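Local coordinates for Oxidored_FMN domain-containing protein ([Pseudomonas] geniculata N1, PDB 6L6J) that acts as a 6-hydroxypseudooxynicotine amine oxidase that binds FMN, a [4Fe-4S] cluster and ADP, and probably oxidises its substrate at the flavin, at residues Ser209-Ala214 with Cys219-Arg224; Asp165-Tyr170 with Asp213-Thr218; Leu203-Leu208 with Val246-Asp251; Ala146-Trp151 with Ser176-Phe181. All blocks are in the same frame, centred on the assembly; numbering follows the deposited sequence.

Interaction 1. Residues Ser209-Ala214 with Cys219-Arg224; sequences SDVKDA and CAVAVR. With FMN (flavin mononucleotide), chain B.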
# COMPACT_ATOMS: atom_id res chain seq x y z
N SER A 209 -32.15 1.26 -3.20
CA SER A 209 -33.47 0.71 -3.58
C SER A 209 -33.54 0.44 -5.09
O SER A 209 -34.08 -0.62 -5.46
CB SER A 209 -34.58 1.65 -3.14
OG SER A 209 -35.79 1.40 -3.85
N ASP A 210 -33.03 1.35 -5.94
CA ASP A 210 -33.10 1.19 -7.42
C ASP A 210 -32.27 -0.02 -7.84
O ASP A 210 -32.74 -0.79 -8.69
CB ASP A 210 -32.67 2.44 -8.18
CG ASP A 210 -33.69 3.54 -8.05
OD1 ASP A 210 -34.74 3.28 -7.40
OD2 ASP A 210 -33.42 4.65 -8.54
N VAL A 211 -31.10 -0.19 -7.24
CA VAL A 211 -30.14 -1.28 -7.58
C VAL A 211 -30.71 -2.61 -7.07
O VAL A 211 -30.65 -3.63 -7.79
CB VAL A 211 -28.75 -0.98 -7.00
CG1 VAL A 211 -27.77 -2.07 -7.37
CG2 VAL A 211 -28.22 0.39 -7.42
N LYS A 212 -31.28 -2.60 -5.87
CA LYS A 212 -31.94 -3.79 -5.28
C LYS A 212 -33.07 -4.24 -6.21
O LYS A 212 -33.13 -5.42 -6.53
CB LYS A 212 -32.39 -3.52 -3.84
CG LYS A 212 -32.01 -4.62 -2.86
CD LYS A 212 -32.47 -4.35 -1.45
CE LYS A 212 -33.14 -5.55 -0.81
NZ LYS A 212 -33.92 -5.16 0.38
N ASP A 213 -33.91 -3.31 -6.68
CA ASP A 213 -35.04 -3.65 -7.58
C ASP A 213 -34.46 -4.15 -8.90
O ASP A 213 -35.00 -5.10 -9.46
CB ASP A 213 -36.02 -2.48 -7.76
CG ASP A 213 -36.51 -1.88 -6.45
OD1 ASP A 213 -36.51 -2.61 -5.40
OD2 ASP A 213 -36.87 -0.66 -6.46
N ALA A 214 -33.36 -3.55 -9.34
CA ALA A 214 -32.70 -3.85 -10.63
C ALA A 214 -32.16 -5.29 -10.64
O ALA A 214 -32.50 -6.02 -11.59
CB ALA A 214 -31.62 -2.83 -10.90
N CYS A 219 -28.34 -11.21 -7.65
CA CYS A 219 -27.12 -10.54 -7.12
C CYS A 219 -27.39 -9.99 -5.71
O CYS A 219 -28.46 -9.38 -5.51
CB CYS A 219 -26.67 -9.39 -8.01
SG CYS A 219 -26.40 -9.90 -9.71
N ALA A 220 -26.47 -10.21 -4.78
CA ALA A 220 -26.44 -9.48 -3.49
C ALA A 220 -26.13 -8.00 -3.78
O ALA A 220 -25.34 -7.71 -4.71
CB ALA A 220 -25.42 -10.09 -2.58
N VAL A 221 -26.76 -7.07 -3.06
CA VAL A 221 -26.49 -5.61 -3.17
C VAL A 221 -25.74 -5.16 -1.92
O VAL A 221 -26.35 -5.20 -0.83
CB VAL A 221 -27.79 -4.83 -3.33
CG1 VAL A 221 -27.51 -3.36 -3.56
CG2 VAL A 221 -28.62 -5.44 -4.44
N ALA A 222 -24.45 -4.83 -2.06
CA ALA A 222 -23.58 -4.42 -0.93
C ALA A 222 -23.59 -2.89 -0.78
O ALA A 222 -23.77 -2.20 -1.77
CB ALA A 222 -22.19 -4.95 -1.15
N VAL A 223 -23.41 -2.38 0.42
CA VAL A 223 -23.08 -0.94 0.62
C VAL A 223 -21.69 -0.88 1.21
O VAL A 223 -21.48 -1.49 2.29
CB VAL A 223 -24.10 -0.20 1.51
CG1 VAL A 223 -23.82 1.29 1.56
CG2 VAL A 223 -25.52 -0.42 1.01
N ARG A 224 -20.76 -0.21 0.53
CA ARG A 224 -19.51 0.23 1.20
C ARG A 224 -19.82 1.59 1.82
O ARG A 224 -20.35 2.46 1.10
CB ARG A 224 -18.33 0.23 0.23
CG ARG A 224 -17.01 0.54 0.92
CD ARG A 224 -16.23 -0.65 1.45
NE ARG A 224 -14.85 -0.57 0.98
CZ ARG A 224 -13.78 -0.99 1.63
NH1 ARG A 224 -13.86 -1.54 2.82
NH2 ARG A 224 -12.59 -0.83 1.07
N1 FMN B . -11.12 1.13 -1.32
C2 FMN B . -12.17 1.38 -2.17
O2 FMN B . -13.29 1.47 -1.66
N3 FMN B . -12.07 1.51 -3.50
C4 FMN B . -10.89 1.39 -4.11
O4 FMN B . -10.80 1.51 -5.33
C4A FMN B . -9.67 1.15 -3.28
N5 FMN B . -8.45 1.03 -3.84
C5A FMN B . -7.39 0.73 -3.05
C6 FMN B . -6.14 0.53 -3.63
C7 FMN B . -5.07 0.21 -2.82
C7M FMN B . -3.73 0.06 -3.44
C8 FMN B . -5.24 0.04 -1.37
C8M FMN B . -4.08 -0.28 -0.46
C9 FMN B . -6.46 0.23 -0.78
C9A FMN B . -7.56 0.56 -1.57
N10 FMN B . -8.83 0.71 -0.99
C10 FMN B . -9.88 1.00 -1.83
C1' FMN B . -9.08 0.55 0.47
C2' FMN B . -9.20 -0.92 0.84
O2' FMN B . -10.38 -1.41 0.23
C3' FMN B . -9.29 -1.15 2.32
O3' FMN B . -10.50 -0.57 2.80
C4' FMN B . -8.11 -0.59 3.11
O4' FMN B . -6.87 -0.89 2.44
C5' FMN B . -8.11 -1.12 4.54
O5' FMN B . -7.97 -2.53 4.49
P FMN B . -6.51 -3.22 4.63
O1P FMN B . -6.02 -2.86 6.01
O2P FMN B . -6.83 -4.67 4.43
O3P FMN B . -5.68 -2.62 3.51

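Interaction 2. Residues Asp165-Tyr170 with Asp213-Thr218; sequences DIVYVY and DAVGDT. With FMN (flavin mononucleotide), chain B.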
# COMPACT_ATOMS: atom_id res chain seq x y z
N ASP A 165 -21.58 -11.43 -8.75
CA ASP A 165 -22.45 -12.01 -7.69
C ASP A 165 -22.89 -10.93 -6.72
O ASP A 165 -23.99 -11.07 -6.12
CB ASP A 165 -21.71 -13.13 -6.95
CG ASP A 165 -21.24 -14.22 -7.89
OD1 ASP A 165 -22.11 -14.94 -8.46
OD2 ASP A 165 -20.01 -14.32 -8.07
N ILE A 166 -22.02 -9.92 -6.53
CA ILE A 166 -22.16 -8.84 -5.51
C ILE A 166 -21.96 -7.50 -6.23
O ILE A 166 -20.85 -7.28 -6.78
CB ILE A 166 -21.15 -9.01 -4.35
CG1 ILE A 166 -21.18 -10.42 -3.76
CG2 ILE A 166 -21.39 -7.95 -3.28
CD1 ILE A 166 -19.98 -10.77 -2.90
N VAL A 167 -22.99 -6.66 -6.22
CA VAL A 167 -23.00 -5.33 -6.90
C VAL A 167 -23.09 -4.28 -5.80
O VAL A 167 -24.02 -4.40 -4.99
CB VAL A 167 -24.17 -5.27 -7.89
CG1 VAL A 167 -24.35 -3.91 -8.54
CG2 VAL A 167 -24.03 -6.34 -8.97
N TYR A 168 -22.17 -3.30 -5.77
CA TYR A 168 -21.99 -2.33 -4.65
C TYR A 168 -22.78 -1.03 -4.91
O TYR A 168 -23.09 -0.69 -6.09
CB TYR A 168 -20.52 -1.99 -4.36
CG TYR A 168 -19.83 -2.90 -3.37
CD1 TYR A 168 -19.31 -4.13 -3.75
CD2 TYR A 168 -19.62 -2.49 -2.07
CE1 TYR A 168 -18.62 -4.94 -2.85
CE2 TYR A 168 -18.93 -3.28 -1.17
CZ TYR A 168 -18.44 -4.52 -1.55
OH TYR A 168 -17.79 -5.31 -0.63
N VAL A 169 -23.13 -0.36 -3.81
CA VAL A 169 -23.53 1.08 -3.78
C VAL A 169 -22.46 1.79 -2.95
O VAL A 169 -22.28 1.42 -1.78
CB VAL A 169 -24.95 1.27 -3.22
CG1 VAL A 169 -25.15 2.62 -2.58
CG2 VAL A 169 -26.00 1.03 -4.29
N TYR A 170 -21.69 2.70 -3.55
CA TYR A 170 -20.42 3.17 -2.95
C TYR A 170 -20.62 4.54 -2.32
O TYR A 170 -20.95 5.51 -3.05
CB TYR A 170 -19.32 3.23 -4.01
CG TYR A 170 -17.99 3.69 -3.50
CD1 TYR A 170 -17.34 2.99 -2.50
CD2 TYR A 170 -17.34 4.77 -4.05
CE1 TYR A 170 -16.09 3.37 -2.04
CE2 TYR A 170 -16.08 5.16 -3.61
CZ TYR A 170 -15.46 4.46 -2.60
OH TYR A 170 -14.23 4.83 -2.14
N ASP A 213 -33.91 -3.31 -6.68
CA ASP A 213 -35.04 -3.65 -7.58
C ASP A 213 -34.46 -4.15 -8.90
O ASP A 213 -35.00 -5.10 -9.46
CB ASP A 213 -36.02 -2.48 -7.76
CG ASP A 213 -36.51 -1.88 -6.45
OD1 ASP A 213 -36.51 -2.61 -5.40
OD2 ASP A 213 -36.87 -0.66 -6.46
N ALA A 214 -33.36 -3.55 -9.34
CA ALA A 214 -32.70 -3.85 -10.63
C ALA A 214 -32.16 -5.29 -10.64
O ALA A 214 -32.50 -6.02 -11.59
CB ALA A 214 -31.62 -2.83 -10.90
N VAL A 215 -31.35 -5.70 -9.66
CA VAL A 215 -30.50 -6.93 -9.77
C VAL A 215 -30.61 -7.82 -8.52
O VAL A 215 -29.82 -8.79 -8.46
CB VAL A 215 -29.02 -6.56 -10.01
CG1 VAL A 215 -28.87 -5.55 -11.13
CG2 VAL A 215 -28.32 -6.07 -8.76
N GLY A 216 -31.54 -7.54 -7.60
CA GLY A 216 -31.56 -8.11 -6.23
C GLY A 216 -31.99 -9.57 -6.17
O GLY A 216 -31.68 -10.22 -5.16
N ASP A 217 -32.72 -10.07 -7.18
CA ASP A 217 -33.25 -11.47 -7.23
C ASP A 217 -32.06 -12.45 -7.18
O ASP A 217 -32.15 -13.40 -6.40
CB ASP A 217 -34.17 -11.71 -8.43
CG ASP A 217 -33.76 -11.06 -9.76
OD1 ASP A 217 -32.74 -10.32 -9.79
OD2 ASP A 217 -34.47 -11.29 -10.77
N THR A 218 -30.99 -12.19 -7.93
CA THR A 218 -29.84 -13.12 -8.15
C THR A 218 -28.49 -12.54 -7.70
O THR A 218 -27.56 -13.33 -7.46
CB THR A 218 -29.76 -13.51 -9.64
OG1 THR A 218 -29.67 -12.30 -10.41
CG2 THR A 218 -30.94 -14.34 -10.08
N1 FMN B . -11.12 1.13 -1.32
C2 FMN B . -12.17 1.38 -2.17
O2 FMN B . -13.29 1.47 -1.66
N3 FMN B . -12.07 1.51 -3.50
C4 FMN B . -10.89 1.39 -4.11
O4 FMN B . -10.80 1.51 -5.33
C4A FMN B . -9.67 1.15 -3.28
N5 FMN B . -8.45 1.03 -3.84
C5A FMN B . -7.39 0.73 -3.05
C6 FMN B . -6.14 0.53 -3.63
C7 FMN B . -5.07 0.21 -2.82
C7M FMN B . -3.73 0.06 -3.44
C8 FMN B . -5.24 0.04 -1.37
C8M FMN B . -4.08 -0.28 -0.46
C9 FMN B . -6.46 0.23 -0.78
C9A FMN B . -7.56 0.56 -1.57
N10 FMN B . -8.83 0.71 -0.99
C10 FMN B . -9.88 1.00 -1.83
C1' FMN B . -9.08 0.55 0.47
C2' FMN B . -9.20 -0.92 0.84
O2' FMN B . -10.38 -1.41 0.23
C3' FMN B . -9.29 -1.15 2.32
O3' FMN B . -10.50 -0.57 2.80
C4' FMN B . -8.11 -0.59 3.11
O4' FMN B . -6.87 -0.89 2.44
C5' FMN B . -8.11 -1.12 4.54
O5' FMN B . -7.97 -2.53 4.49
P FMN B . -6.51 -3.22 4.63
O1P FMN B . -6.02 -2.86 6.01
O2P FMN B . -6.83 -4.67 4.43
O3P FMN B . -5.68 -2.62 3.51

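Interaction 3. Residues Leu203-Leu208 with Val246-Asp251; sequences LLRETL and VEALAD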
# COMPACT_ATOMS: atom_id res chain seq x y z
N LEU A 203 -30.49 10.45 -1.40
CA LEU A 203 -29.88 9.98 -2.66
C LEU A 203 -29.33 8.57 -2.44
O LEU A 203 -29.53 7.72 -3.34
CB LEU A 203 -28.79 10.94 -3.13
CG LEU A 203 -28.23 10.66 -4.52
CD1 LEU A 203 -29.34 10.24 -5.49
CD2 LEU A 203 -27.49 11.86 -5.06
N LEU A 204 -28.67 8.33 -1.30
CA LEU A 204 -28.11 7.01 -0.92
C LEU A 204 -29.24 5.98 -0.82
O LEU A 204 -29.05 4.87 -1.34
CB LEU A 204 -27.34 7.10 0.41
CG LEU A 204 -26.87 5.74 0.95
CD1 LEU A 204 -25.97 5.04 -0.06
CD2 LEU A 204 -26.17 5.89 2.27
N ARG A 205 -30.34 6.30 -0.14
CA ARG A 205 -31.53 5.40 0.01
C ARG A 205 -32.13 5.13 -1.37
O ARG A 205 -32.22 3.96 -1.75
CB ARG A 205 -32.53 6.01 1.01
CG ARG A 205 -33.99 5.60 0.83
CD ARG A 205 -34.95 6.47 1.64
NE ARG A 205 -34.99 6.04 3.03
CZ ARG A 205 -34.85 6.83 4.11
NH1 ARG A 205 -34.66 8.13 3.99
NH2 ARG A 205 -34.91 6.29 5.31
N GLU A 206 -32.51 6.17 -2.11
CA GLU A 206 -33.17 6.06 -3.45
C GLU A 206 -32.30 5.24 -4.43
O GLU A 206 -32.86 4.51 -5.23
CB GLU A 206 -33.42 7.45 -4.04
CG GLU A 206 -34.54 8.21 -3.37
CD GLU A 206 -34.82 9.55 -4.02
OE1 GLU A 206 -33.89 10.10 -4.64
OE2 GLU A 206 -35.96 10.02 -3.93
N THR A 207 -30.99 5.38 -4.39
CA THR A 207 -30.06 4.63 -5.27
C THR A 207 -30.13 3.15 -4.87
O THR A 207 -30.55 2.32 -5.73
CB THR A 207 -28.66 5.26 -5.21
OG1 THR A 207 -28.80 6.58 -5.74
CG2 THR A 207 -27.62 4.52 -6.03
N LEU A 208 -29.76 2.84 -3.63
CA LEU A 208 -29.72 1.47 -3.03
C LEU A 208 -30.96 0.66 -3.41
O LEU A 208 -30.80 -0.52 -3.86
CB LEU A 208 -29.62 1.61 -1.52
CG LEU A 208 -29.59 0.31 -0.74
CD1 LEU A 208 -28.42 -0.56 -1.19
CD2 LEU A 208 -29.52 0.57 0.76
N VAL A 246 -26.82 3.93 8.98
CA VAL A 246 -27.05 2.48 9.25
C VAL A 246 -28.49 2.35 9.78
O VAL A 246 -29.34 1.81 9.06
CB VAL A 246 -26.00 1.88 10.19
CG1 VAL A 246 -26.31 0.43 10.49
CG2 VAL A 246 -24.60 1.98 9.61
N GLU A 247 -28.79 2.89 10.96
CA GLU A 247 -30.15 2.79 11.55
C GLU A 247 -31.21 2.89 10.45
O GLU A 247 -31.99 1.97 10.32
CB GLU A 247 -30.35 3.84 12.64
CG GLU A 247 -30.04 3.28 14.02
CD GLU A 247 -29.91 4.32 15.10
OE1 GLU A 247 -30.35 5.47 14.86
OE2 GLU A 247 -29.35 3.98 16.15
N ALA A 248 -31.18 3.96 9.65
CA ALA A 248 -32.18 4.26 8.60
C ALA A 248 -32.27 3.15 7.53
O ALA A 248 -33.37 2.92 7.01
CB ALA A 248 -31.84 5.59 7.96
N LEU A 249 -31.16 2.50 7.20
CA LEU A 249 -31.09 1.52 6.08
C LEU A 249 -30.64 0.13 6.56
O LEU A 249 -30.25 -0.68 5.70
CB LEU A 249 -30.09 2.06 5.04
CG LEU A 249 -30.34 3.48 4.56
CD1 LEU A 249 -29.15 3.98 3.76
CD2 LEU A 249 -31.61 3.55 3.72
N ALA A 250 -30.76 -0.16 7.86
CA ALA A 250 -30.08 -1.26 8.58
C ALA A 250 -30.23 -2.63 7.89
O ALA A 250 -29.26 -3.37 7.86
CB ALA A 250 -30.60 -1.32 10.00
N ASP A 251 -31.43 -2.99 7.41
CA ASP A 251 -31.72 -4.33 6.82
C ASP A 251 -32.18 -4.17 5.36
O ASP A 251 -32.79 -5.12 4.82
CB ASP A 251 -32.69 -5.12 7.71
CG ASP A 251 -32.09 -5.68 9.00
OD1 ASP A 251 -30.85 -5.72 9.13
OD2 ASP A 251 -32.86 -6.08 9.87

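Interaction 4. Residues Ala146-Trp151 with Ser176-Phe181; sequences ADFRRW and SLLQDF. With SO4 (sulfate ion), chain F.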
# COMPACT_ATOMS: atom_id res chain seq x y z
N ALA A 146 -32.15 12.45 -11.46
CA ALA A 146 -32.92 11.37 -12.13
C ALA A 146 -31.97 10.60 -13.06
O ALA A 146 -32.05 9.38 -13.04
CB ALA A 146 -34.09 11.92 -12.90
N ASP A 147 -31.14 11.31 -13.81
CA ASP A 147 -30.15 10.72 -14.76
C ASP A 147 -29.15 9.86 -13.98
O ASP A 147 -28.78 8.80 -14.47
CB ASP A 147 -29.43 11.78 -15.59
CG ASP A 147 -30.30 12.45 -16.64
OD1 ASP A 147 -31.49 12.13 -16.72
OD2 ASP A 147 -29.77 13.31 -17.37
N PHE A 148 -28.72 10.30 -12.81
CA PHE A 148 -27.68 9.63 -11.99
C PHE A 148 -28.20 8.25 -11.53
O PHE A 148 -27.42 7.26 -11.54
CB PHE A 148 -27.24 10.54 -10.84
CG PHE A 148 -26.58 9.83 -9.69
CD1 PHE A 148 -27.33 9.19 -8.72
CD2 PHE A 148 -25.20 9.82 -9.56
CE1 PHE A 148 -26.71 8.56 -7.65
CE2 PHE A 148 -24.58 9.19 -8.49
CZ PHE A 148 -25.34 8.56 -7.54
N ARG A 149 -29.47 8.19 -11.12
CA ARG A 149 -30.12 6.94 -10.68
C ARG A 149 -30.26 5.99 -11.87
O ARG A 149 -29.98 4.79 -11.70
CB ARG A 149 -31.47 7.26 -10.04
CG ARG A 149 -31.34 7.95 -8.69
CD ARG A 149 -32.69 8.44 -8.22
NE ARG A 149 -33.65 7.35 -8.07
CZ ARG A 149 -34.93 7.52 -7.75
NH1 ARG A 149 -35.42 8.73 -7.57
NH2 ARG A 149 -35.71 6.47 -7.60
N ARG A 150 -30.64 6.52 -13.04
CA ARG A 150 -30.64 5.77 -14.32
C ARG A 150 -29.25 5.14 -14.47
O ARG A 150 -29.20 3.91 -14.57
CB ARG A 150 -31.07 6.68 -15.47
CG ARG A 150 -31.16 6.02 -16.84
CD ARG A 150 -31.66 6.98 -17.92
NE ARG A 150 -30.94 8.26 -18.00
CZ ARG A 150 -29.85 8.47 -18.74
NH1 ARG A 150 -29.33 7.51 -19.48
NH2 ARG A 150 -29.27 9.66 -18.74
N TRP A 151 -28.17 5.93 -14.39
CA TRP A 151 -26.77 5.45 -14.59
C TRP A 151 -26.47 4.29 -13.63
O TRP A 151 -25.85 3.32 -14.05
CB TRP A 151 -25.70 6.55 -14.40
CG TRP A 151 -25.90 7.81 -15.19
CD1 TRP A 151 -26.55 7.95 -16.38
CD2 TRP A 151 -25.41 9.11 -14.83
NE1 TRP A 151 -26.53 9.27 -16.77
CE2 TRP A 151 -25.84 10.00 -15.84
CE3 TRP A 151 -24.66 9.62 -13.77
CZ2 TRP A 151 -25.55 11.37 -15.80
CZ3 TRP A 151 -24.41 10.97 -13.71
CH2 TRP A 151 -24.85 11.83 -14.71
N SER A 176 -17.19 9.66 -3.37
CA SER A 176 -18.58 9.31 -3.79
C SER A 176 -19.48 10.54 -3.75
O SER A 176 -19.49 11.26 -2.73
CB SER A 176 -19.15 8.22 -2.91
OG SER A 176 -20.57 8.21 -3.01
N LEU A 177 -20.27 10.72 -4.81
CA LEU A 177 -21.35 11.74 -4.90
C LEU A 177 -22.36 11.54 -3.75
O LEU A 177 -22.94 12.53 -3.30
CB LEU A 177 -22.06 11.60 -6.26
CG LEU A 177 -23.08 12.70 -6.58
CD1 LEU A 177 -22.37 13.99 -6.90
CD2 LEU A 177 -23.98 12.29 -7.73
N LEU A 178 -22.54 10.30 -3.28
CA LEU A 178 -23.52 9.97 -2.22
C LEU A 178 -23.01 10.54 -0.89
O LEU A 178 -23.81 11.14 -0.18
CB LEU A 178 -23.73 8.45 -2.15
CG LEU A 178 -24.16 7.76 -3.46
CD1 LEU A 178 -24.32 6.27 -3.23
CD2 LEU A 178 -25.45 8.33 -4.03
N GLN A 179 -21.72 10.37 -0.59
CA GLN A 179 -21.07 10.91 0.64
C GLN A 179 -21.12 12.45 0.56
O GLN A 179 -21.45 13.06 1.57
CB GLN A 179 -19.64 10.40 0.82
CG GLN A 179 -19.08 10.71 2.19
CD GLN A 179 -17.71 10.13 2.49
OE1 GLN A 179 -17.27 9.14 1.91
NE2 GLN A 179 -17.03 10.77 3.45
N ASP A 180 -20.83 13.02 -0.61
CA ASP A 180 -20.93 14.48 -0.86
C ASP A 180 -22.35 14.95 -0.53
O ASP A 180 -22.50 15.97 0.15
CB ASP A 180 -20.53 14.85 -2.29
CG ASP A 180 -19.06 14.64 -2.62
OD1 ASP A 180 -18.24 14.51 -1.65
OD2 ASP A 180 -18.72 14.58 -3.85
N PHE A 181 -23.38 14.20 -0.91
CA PHE A 181 -24.78 14.58 -0.59
C PHE A 181 -25.01 14.48 0.93
O PHE A 181 -25.57 15.42 1.51
CB PHE A 181 -25.76 13.78 -1.44
CG PHE A 181 -26.14 14.46 -2.73
CD1 PHE A 181 -25.29 14.45 -3.81
CD2 PHE A 181 -27.37 15.11 -2.86
CE1 PHE A 181 -25.66 15.05 -5.01
CE2 PHE A 181 -27.73 15.72 -4.05
CZ PHE A 181 -26.87 15.69 -5.12
S SO4 F . -26.56 9.83 -20.61
O1 SO4 F . -26.83 8.44 -20.39
O2 SO4 F . -27.04 10.21 -21.93
O3 SO4 F . -27.22 10.61 -19.59
O4 SO4 F . -25.14 10.05 -20.55

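Interaction 1. Residues Ser209-Ala214 with Cys219-Arg224
Val211 is the first residue of helix 197-215 in this segment to meet strand 220-229. Its CG1 methyl lies 4.0 Å from Val221 CG1, and the two side chains slant across each other. Both CG1 branches stand anti to their own backbone N (chi1 -179° in Val211, -175° in Val221), which turns the two methyls into the gap between helix and strand. Lys212 follows. Its aliphatic root covers the other branch of the same valine, with Lys212 CG 3.8 Å from Val221 CG2. The rest of the lysine leads away, and its NZ is hydrogen-bonded to Val252 O. Val221 thus spreads one methyl under each of two successive helix residues. This is the outer wall of a TIM barrel, where a helix lies on the strand that follows it.

Three residues on, the strand delivers Arg224 to the flavin. Arg224 NH2 donates to FMN O3' at 2.7 Å, while its bond to FMN N1, at 3.4 Å, is weak. NH1 forms a salt bridge with Asp257, which helps fix the plane of the guanidinium. A methionine in place of Arg224 would probably leave FMN O3' without this donor and Asp257 without its ionic mate. The chemistry is split along the strand: apolar carbons seat the helix outside, and a positive group beside N1 would probably favour negative charge on the reduced flavin.

Interaction 2. Residues Asp165-Tyr170 with Asp213-Thr218
The carboxylate of Asp165, which lies beside Thr218, has a partner at each oxygen. OD1 forms a salt bridge with Lys94, and OD2 accepts from Ala100 N. Thr218 likewise turns its hydroxyl to an outside partner, Lys160 NZ. The polar ends therefore tie these residues to other parts of the barrel. Between the two residues the carbonyl oxygens merely come near, Asp165 O lying 4.4 Å from Thr218 O.

Across the contact the work is done by two valines. Val167 CG2 lies 4.3 Å from Val215 CG2, one methyl against another. Both residues are buried, and this light touch joins the strand to Val215.

The other end of the strand reaches the cofactor. Tyr170 has CG anti to its backbone N (chi1 -179°), which carries the ring to the pyrimidine side of the flavin. Its CE1 lies 3.4 Å from FMN O2. The hydroxyl is hydrogen-bonded to His173 ND1, which steadies the ring at its hydroxyl end. With a valine in place of Tyr170, His173 ND1 would probably lose its hydroxyl partner and a gap would open beside FMN O2.

Strand 166-171 runs between strands 99-105 and 220-229 of the barrel. Helix 142-162 adds to the cover: its Ala156 touches both Val167 and Val215, and Ala159 packs on Val167. Val211 of helix 197-215 closes over Val167 as well.

Interaction 3. Residues Leu203-Leu208 with Val246-Asp251
The guanidinium of Arg205 slants past Ala248 and Leu249. Arg205 NH2 lies 4.1 Å from Ala248 O, too far for a hydrogen bond, and also 4.1 Å from Ala248 CB. Leu249 CD2 lies obliquely to the group too. The contact joins two consecutive outer helices of the TIM barrel, 197-215 and 241-249, with strand 220-229 between them in the chain. They lie side by side on the outside of the sheet.

Leu249 is the main wedge. Its CG stands beside the backbone N (chi1 -53°), and its two methyls part to meet different residues of the first helix. CD1 goes to the buried side, where it lies 3.8 Å from Leu204 CD2. CD2 rests on the root of Arg205, 3.8 Å from Arg205 CB. The arginine thus offers carbon at its base, while its charged end runs along the rim beside Ala248. Leu208, one turn on from Leu204, closes the same side and packs against Val252.

The chain after Leu249 is tied down by polar groups. Ala250 O accepts from Trp256 NE1, and Asp251 OD1 from Ser290 N. The Thr289 hydroxyl lies within bonding distance of both oxygens, with one proton to share.

On the far side of the first helix Thr207 folds back on its own turn. Leu203 O takes two donors from opposite faces of its plane: Thr207 N at 3.0 Å, and Thr207 OG1 at 2.8 Å, tilted 30° from that plane.

Interaction 4. Residues Ala146-Trp151 with Ser176-Phe181
One ring makes the whole contact: Phe148 is met by the CD2 methyls of two successive leucines, Leu177 and Leu178. Leu177 comes from the opposite direction and sets its CD2 against the CD2-CE2 side of the ring, with Leu177 CD2 3.2 Å from Phe148 CE2. Leu178 crosses at a slant, and its CD2 lies 3.5 Å from Phe148 CZ. Chi1 of Phe148 (160°) swings the ring away from its own backbone N and sends it from helix 142-162 to the start of helix 177-182. Leu203 of helix 197-215 touches both Phe148 and Leu178, so three helices share this apolar patch.

Ser176 is the N-cap of the short helix. Its OG accepts from Leu178 N at 2.9 Å and gives its own proton to Tyr170 O. The cap therefore fixes the turn that presents both leucines.

Away from the leucines, helix 142-162 holds a sulfate, probably from the crystallisation liquor. Arg150 NH1 donates to SO4 O1 at 2.8 Å (155°), and Trp151 NE1 to SO4 O3 at 3.2 Å (162°). His64 NE2 also bonds to the sulfate, and its ring stacks on Trp151. Trp151 CD1 also sits over one face of the Arg150 guanidinium.

Between these two segments the contact is carbon on carbon, while on another side of helix 142-162 N-H donors gather an anion.

All four contacts belong to one sector of the FMN-binding TIM barrel. Interactions 1 and 2 have centres about 4 Å apart and share Asp213 and Ala214. Their strands are neighbours, joined by backbone bonds, among them a probable one from Val169 N to Ala222 O at 2.8 Å, and send Arg224 and Tyr170 to the flavin. Interaction 3 lies outside them: Leu208 CD1 packs 3.6 Å from Val223 CG2. Interaction 4 is tied to interaction 1 by a salt bridge, Arg149 NE to Asp210 OD2 at 2.8 Å, and to interaction 3 through Leu203. Leu178 and Leu204 remain about 12 and 13 Å from FMN, side chain to cofactor, so interactions 3 and 4 stand behind the pocket wall.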